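Local atomic coordinates of uncharacterized protein (Corynebacterium glutamicum, PDB entry 2NSF), a protein that probably catalyses the mycothiol-dependent isomerisation of maleylpyruvate, using a zinc ion bound in its helical N-terminal domain. Residues T157-S162 and R187-E192; E164-A169 and G179-V184. All blocks are in the same frame, centred on the assembly; numbering follows the deposited sequence.

Interaction 1 (T157-S162 and R187-E192)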
loop_
_atom_site.group_PDB
_atom_site.type_symbol
_atom_site.label_atom_id
_atom_site.label_comp_id
_atom_site.label_asym_id
_atom_site.label_seq_id
_atom_site.Cartn_x
_atom_site.Cartn_y
_atom_site.Cartn_z
ATOM N N THR A 157 -6.637 9.236 -2.036
ATOM C CA THR A 157 -6.101 8.398 -3.110
ATOM C C THR A 157 -4.594 8.571 -3.249
ATOM O O THR A 157 -3.906 7.670 -3.718
ATOM C CB THR A 157 -6.754 8.708 -4.477
ATOM O OG1 THR A 157 -6.481 10.065 -4.849
ATOM C CG2 THR A 157 -8.261 8.481 -4.415
ATOM N N LEU A 158 -4.081 9.729 -2.848
ATOM C CA LEU A 158 -2.644 9.967 -2.926
ATOM C C LEU A 158 -1.948 9.036 -1.933
ATOM O O LEU A 158 -0.899 8.464 -2.228
ATOM C CB LEU A 158 -2.329 11.429 -2.599
ATOM C CG LEU A 158 -2.910 12.469 -3.566
ATOM C CD1 LEU A 158 -2.728 13.856 -2.979
ATOM C CD2 LEU A 158 -2.231 12.361 -4.931
ATOM N N TRP A 159 -2.548 8.883 -0.757
ATOM C CA TRP A 159 -2.000 8.008 0.275
ATOM C C TRP A 159 -2.210 6.550 -0.121
ATOM O O TRP A 159 -1.305 5.720 -0.023
ATOM C CB TRP A 159 -2.694 8.276 1.616
ATOM C CG TRP A 159 -2.490 7.182 2.640
ATOM C CD1 TRP A 159 -3.462 6.431 3.236
ATOM C CD2 TRP A 159 -1.242 6.716 3.174
ATOM N NE1 TRP A 159 -2.902 5.527 4.107
ATOM C CE2 TRP A 159 -1.539 5.680 4.088
ATOM C CE3 TRP A 159 0.100 7.072 2.971
ATOM C CZ2 TRP A 159 -0.547 4.993 4.801
ATOM C CZ3 TRP A 159 1.092 6.386 3.683
ATOM C CH2 TRP A 159 0.760 5.361 4.585
ATOM N N MET A 160 -3.418 6.241 -0.572
ATOM C CA MET A 160 -3.737 4.875 -0.966
ATOM C C MET A 160 -2.804 4.378 -2.063
ATOM O O MET A 160 -2.309 3.253 -2.001
ATOM C CB MET A 160 -5.191 4.799 -1.430
ATOM C CG MET A 160 -6.187 5.080 -0.319
ATOM S SD MET A 160 -7.821 5.487 -0.952
ATOM C CE MET A 160 -8.446 3.870 -1.316
ATOM N N ARG A 161 -2.556 5.210 -3.065
ATOM C CA ARG A 161 -1.666 4.796 -4.144
ATOM C C ARG A 161 -0.240 4.640 -3.618
ATOM O O ARG A 161 0.465 3.706 -4.002
ATOM C CB ARG A 161 -1.700 5.803 -5.292
ATOM C CG ARG A 161 -0.867 5.381 -6.506
ATOM C CD ARG A 161 -1.348 4.050 -7.093
ATOM N NE ARG A 161 -0.662 3.741 -8.346
ATOM C CZ ARG A 161 -0.788 2.595 -9.009
ATOM N NH1 ARG A 161 -1.576 1.633 -8.544
ATOM N NH2 ARG A 161 -0.119 2.407 -10.140
ATOM N N SER A 162 0.182 5.544 -2.740
ATOM C CA SER A 162 1.526 5.466 -2.172
ATOM C C SER A 162 1.746 4.134 -1.451
ATOM O O SER A 162 2.805 3.521 -1.590
ATOM C CB SER A 162 1.773 6.631 -1.204
ATOM O OG SER A 162 1.838 7.871 -1.897
ATOM N N ARG A 187 6.193 5.764 8.834
ATOM C CA ARG A 187 5.564 6.157 10.093
ATOM C C ARG A 187 4.048 6.100 9.977
ATOM O O ARG A 187 3.362 5.658 10.901
ATOM C CB ARG A 187 5.979 7.572 10.509
ATOM C CG ARG A 187 7.422 7.703 10.976
ATOM C CD ARG A 187 7.632 9.031 11.704
ATOM N NE ARG A 187 7.206 10.171 10.895
ATOM C CZ ARG A 187 8.015 10.902 10.135
ATOM N NH1 ARG A 187 9.311 10.626 10.075
ATOM N NH2 ARG A 187 7.526 11.906 9.422
ATOM N N THR A 188 3.528 6.552 8.841
ATOM C CA THR A 188 2.085 6.542 8.631
ATOM C C THR A 188 1.571 5.106 8.530
ATOM O O THR A 188 0.480 4.797 9.017
ATOM C CB THR A 188 1.705 7.340 7.366
ATOM O OG1 THR A 188 2.241 8.669 7.470
ATOM C CG2 THR A 188 0.183 7.441 7.235
ATOM N N LEU A 189 2.354 4.226 7.911
ATOM C CA LEU A 189 1.967 2.821 7.791
ATOM C C LEU A 189 1.958 2.126 9.153
ATOM O O LEU A 189 1.054 1.343 9.456
ATOM C CB LEU A 189 2.929 2.065 6.864
ATOM C CG LEU A 189 2.793 2.254 5.355
ATOM C CD1 LEU A 189 3.944 1.529 4.644
ATOM C CD2 LEU A 189 1.443 1.706 4.894
ATOM N N ALA A 190 2.966 2.399 9.973
ATOM C CA ALA A 190 3.030 1.773 11.290
ATOM C C ALA A 190 1.789 2.133 12.097
ATOM O O ALA A 190 1.186 1.278 12.755
ATOM C CB ALA A 190 4.282 2.226 12.025
ATOM N N ALA A 191 1.412 3.407 12.051
ATOM C CA ALA A 191 0.240 3.888 12.770
ATOM C C ALA A 191 -1.042 3.309 12.185
ATOM O O ALA A 191 -1.899 2.814 12.914
ATOM C CB ALA A 191 0.186 5.411 12.726
ATOM N N GLU A 192 -1.177 3.370 10.865
ATOM C CA GLU A 192 -2.390 2.872 10.223
ATOM C C GLU A 192 -2.632 1.386 10.444
ATOM O O GLU A 192 -3.745 0.970 10.765
ATOM C CB GLU A 192 -2.358 3.144 8.720
ATOM C CG GLU A 192 -3.681 2.832 8.043
ATOM C CD GLU A 192 -3.673 3.158 6.569
ATOM O OE1 GLU A 192 -3.168 2.331 5.781
ATOM O OE2 GLU A 192 -4.164 4.247 6.205
#
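W159 NE1 donates to E192 OE2 at 2.8 Å, the one hydrogen bond between segments 157-162 and 187-192, whose helical axes cross at 94°. The example illustrates how a helix of the N-terminal helical domain can reach its neighbour in the C-terminal domain largely through one indole: the short segment axes come no closer than 12.1 Å, and the ring spans the gap. Its CG stands anti to the backbone N (chi1 164°), which sends the ring out from its own helix toward 187-192. The bond is moderately bent, 154° at the hydrogen; NE1 comes from the syn side of OE2 but well out of the carboxylate plane, and OE2 is tilted slightly off the ring plane. The other oxygen, OE1, is salt-bridged to R163, so both carboxylate oxygens of E192 are engaged. Over one face of the six-membered ring lies T188 CG2, 3.4 Å from W159 CH2, in a CH-pi contact; T188 OG1 is taken up by V184 O and F24 N. L189 approaches the same corner obliquely, its CD2 3.7 Å from W159 CH2. At the residue just before W159, L158 O is gripped from opposite faces of its carbonyl plane by S162 N and S162 OG, with S162 OG 2.8 Å from L158 O.

Interaction 2 (E164-A169 and G179-V184). With ZN (zinc ion), chain E; SO4 (sulfate ion), chain D.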
loop_
_atom_site.group_PDB
_atom_site.type_symbol
_atom_site.label_atom_id
_atom_site.label_comp_id
_atom_site.label_asym_id
_atom_site.label_seq_id
_atom_site.Cartn_x
_atom_site.Cartn_y
_atom_site.Cartn_z
ATOM N N GLU A 164 0.414 1.322 -2.070
ATOM C CA GLU A 164 0.544 0.308 -3.104
ATOM C C GLU A 164 1.897 0.287 -3.796
ATOM O O GLU A 164 2.564 -0.746 -3.827
ATOM C CB GLU A 164 -0.537 0.498 -4.172
ATOM C CG GLU A 164 -1.966 0.354 -3.678
ATOM C CD GLU A 164 -2.283 -1.036 -3.169
ATOM O OE1 GLU A 164 -1.831 -2.030 -3.781
ATOM O OE2 GLU A 164 -3.009 -1.141 -2.160
ATOM N N VAL A 165 2.301 1.418 -4.363
ATOM C CA VAL A 165 3.558 1.452 -5.095
ATOM C C VAL A 165 4.819 1.266 -4.260
ATOM O O VAL A 165 5.742 0.580 -4.691
ATOM C CB VAL A 165 3.686 2.746 -5.949
ATOM C CG1 VAL A 165 2.660 2.718 -7.081
ATOM C CG2 VAL A 165 3.486 3.980 -5.087
ATOM N N TRP A 166 4.868 1.854 -3.069
ATOM C CA TRP A 166 6.061 1.702 -2.246
ATOM C C TRP A 166 6.209 0.301 -1.679
ATOM O O TRP A 166 7.325 -0.210 -1.561
ATOM C CB TRP A 166 6.077 2.727 -1.107
ATOM C CG TRP A 166 6.443 4.111 -1.554
ATOM C CD1 TRP A 166 5.605 5.177 -1.696
ATOM C CD2 TRP A 166 7.751 4.574 -1.920
ATOM N NE1 TRP A 166 6.309 6.280 -2.124
ATOM C CE2 TRP A 166 7.628 5.936 -2.271
ATOM C CE3 TRP A 166 9.014 3.967 -1.988
ATOM C CZ2 TRP A 166 8.724 6.709 -2.684
ATOM C CZ3 TRP A 166 10.110 4.738 -2.402
ATOM C CH2 TRP A 166 9.953 6.093 -2.745
ATOM N N ILE A 167 5.094 -0.335 -1.330
ATOM C CA ILE A 167 5.165 -1.675 -0.786
ATOM C C ILE A 167 5.234 -2.742 -1.874
ATOM O O ILE A 167 6.037 -3.667 -1.779
ATOM C CB ILE A 167 3.977 -1.991 0.140
ATOM C CG1 ILE A 167 3.979 -1.019 1.329
ATOM C CG2 ILE A 167 4.078 -3.432 0.627
ATOM C CD1 ILE A 167 2.775 -1.157 2.249
ATOM N N HIS A 168 4.401 -2.634 -2.904
ATOM C CA HIS A 168 4.448 -3.638 -3.958
ATOM C C HIS A 168 5.759 -3.600 -4.730
ATOM O O HIS A 168 6.096 -4.552 -5.426
ATOM C CB HIS A 168 3.243 -3.513 -4.893
ATOM C CG HIS A 168 1.967 -3.985 -4.266
ATOM N ND1 HIS A 168 1.916 -5.094 -3.453
ATOM C CD2 HIS A 168 0.705 -3.502 -4.325
ATOM C CE1 HIS A 168 0.677 -5.275 -3.030
ATOM N NE2 HIS A 168 -0.075 -4.322 -3.546
ATOM N N ALA A 169 6.507 -2.509 -4.601
ATOM C CA ALA A 169 7.804 -2.425 -5.269
ATOM C C ALA A 169 8.671 -3.515 -4.642
ATOM O O ALA A 169 9.477 -4.155 -5.318
ATOM C CB ALA A 169 8.430 -1.056 -5.047
ATOM N N GLY A 179 13.481 -0.342 3.491
ATOM C CA GLY A 179 14.422 0.712 3.826
ATOM C C GLY A 179 14.419 1.819 2.790
ATOM O O GLY A 179 14.814 2.951 3.079
ATOM N N ASP A 180 13.972 1.496 1.579
ATOM C CA ASP A 180 13.896 2.472 0.491
ATOM C C ASP A 180 12.741 3.453 0.673
ATOM O O ASP A 180 12.744 4.549 0.113
ATOM C CB ASP A 180 13.689 1.774 -0.863
ATOM C CG ASP A 180 14.914 1.028 -1.337
ATOM O OD1 ASP A 180 16.043 1.464 -1.016
ATOM O OD2 ASP A 180 14.746 0.015 -2.054
ATOM N N ILE A 181 11.751 3.050 1.460
ATOM C CA ILE A 181 10.559 3.865 1.664
ATOM C C ILE A 181 10.746 5.066 2.577
ATOM O O ILE A 181 11.232 4.930 3.705
ATOM C CB ILE A 181 9.410 2.999 2.220
ATOM C CG1 ILE A 181 9.182 1.799 1.297
ATOM C CG2 ILE A 181 8.137 3.828 2.345
ATOM C CD1 ILE A 181 8.238 0.755 1.869
ATOM N N PRO A 182 10.370 6.266 2.095
ATOM C CA PRO A 182 10.494 7.493 2.884
ATOM C C PRO A 182 9.894 7.300 4.272
ATOM O O PRO A 182 8.818 6.724 4.426
ATOM C CB PRO A 182 9.727 8.513 2.056
ATOM C CG PRO A 182 10.032 8.077 0.657
ATOM C CD PRO A 182 9.866 6.567 0.742
ATOM N N GLU A 183 10.600 7.791 5.281
ATOM C CA GLU A 183 10.160 7.654 6.658
ATOM C C GLU A 183 8.732 8.133 6.926
ATOM O O GLU A 183 8.001 7.501 7.686
ATOM C CB GLU A 183 11.142 8.383 7.571
ATOM C CG GLU A 183 10.900 8.174 9.048
ATOM C CD GLU A 183 11.998 8.794 9.884
ATOM O OE1 GLU A 183 13.170 8.413 9.689
ATOM O OE2 GLU A 183 11.693 9.661 10.729
ATOM N N VAL A 184 8.326 9.243 6.316
ATOM C CA VAL A 184 6.978 9.746 6.553
ATOM C C VAL A 184 5.941 8.697 6.146
ATOM O O VAL A 184 4.890 8.570 6.779
ATOM C CB VAL A 184 6.723 11.084 5.800
ATOM C CG1 VAL A 184 6.715 10.858 4.293
ATOM C CG2 VAL A 184 5.413 11.700 6.271
HETATM ZN ZN ZN E . -2.164 -4.042 -3.170
HETATM S S SO4 D . 14.510 -4.252 4.735
HETATM O O1 SO4 D . 15.332 -5.042 3.791
HETATM O O2 SO4 D . 14.217 -2.877 4.280
HETATM O O3 SO4 D . 13.339 -4.973 5.270
HETATM O O4 SO4 D . 15.368 -4.073 5.890
HETATM O O HOH W 1 -4.055 -3.542 -2.190
HETATM O O HOH W 2 -1.419 -3.710 -0.878
#
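The indole of W166 carries P182 over one face: P182 CD sits 3.5 Å from W166 CH2 and only 9° off the normal of the six-membered ring, a compact proline-tryptophan CH-pi contact. I181 and D180 approach the ring obliquely, and the imidazole of H42, from helix 29-49, also stacks with it. The setting is the loop joining helix 156-171 to helix 183-199, in which the residue at the N-cap position, P182, leans on the preceding helix just before the chain enters the next one. CG of W166 lies beside its backbone N (chi1 -76°), which directs the ring toward this loop, and NE1 is tied to L35 O. I181 slides past the indole in the opposite direction: its CG1 comes 3.9 Å from W166 CE3, while its CD1 rests 3.7 Å from W166 O. The carbonyl O of D180 lies 3.6 Å from W166 CZ3.

Another side of helix 164-169 serves the metal. E164 and H168, one turn apart, bind zinc through E164 OE1 and H168 NE2, each at 2.1 Å from the ion, and H72 supplies a further ligand from helix 66-89. Two waters also coordinate the zinc; one of them donates to the second carboxylate oxygen, E164 OE2, at 2.6 Å, so both oxygens take part in organising the site. Through its other ring nitrogen, H168 ND1 bonds to D171 OD2, a second-shell contact that, with the zinc on NE2, helps set the ring's rotation. Earlier in the connecting loop, G179 N donates to O2 of a sulfate, probably from the crystallisation liquor, at 2.8 Å and a bent 134°; R237 NE binds the same ion.

In the fold
From the N terminus, helices 29-49 and 66-89 come first, the latter bringing H72 to the zinc, and after helix 114-133 and a short antiparallel pair of strands the chain enters helix 156-171. Both interactions start on this helix and end at or near helix 183-199. Interaction 2 closes the shorter loop, across the connection between the two helices, and is nested inside the loop closed by interaction 1, which joins their more distant turns. Their centres are 10 Å apart, and they meet directly where L189 CD1 packs against I167 CD1 at 3.8 Å. Together they tie the metal-bearing N-terminal helices to the first helix of the C-terminal domain.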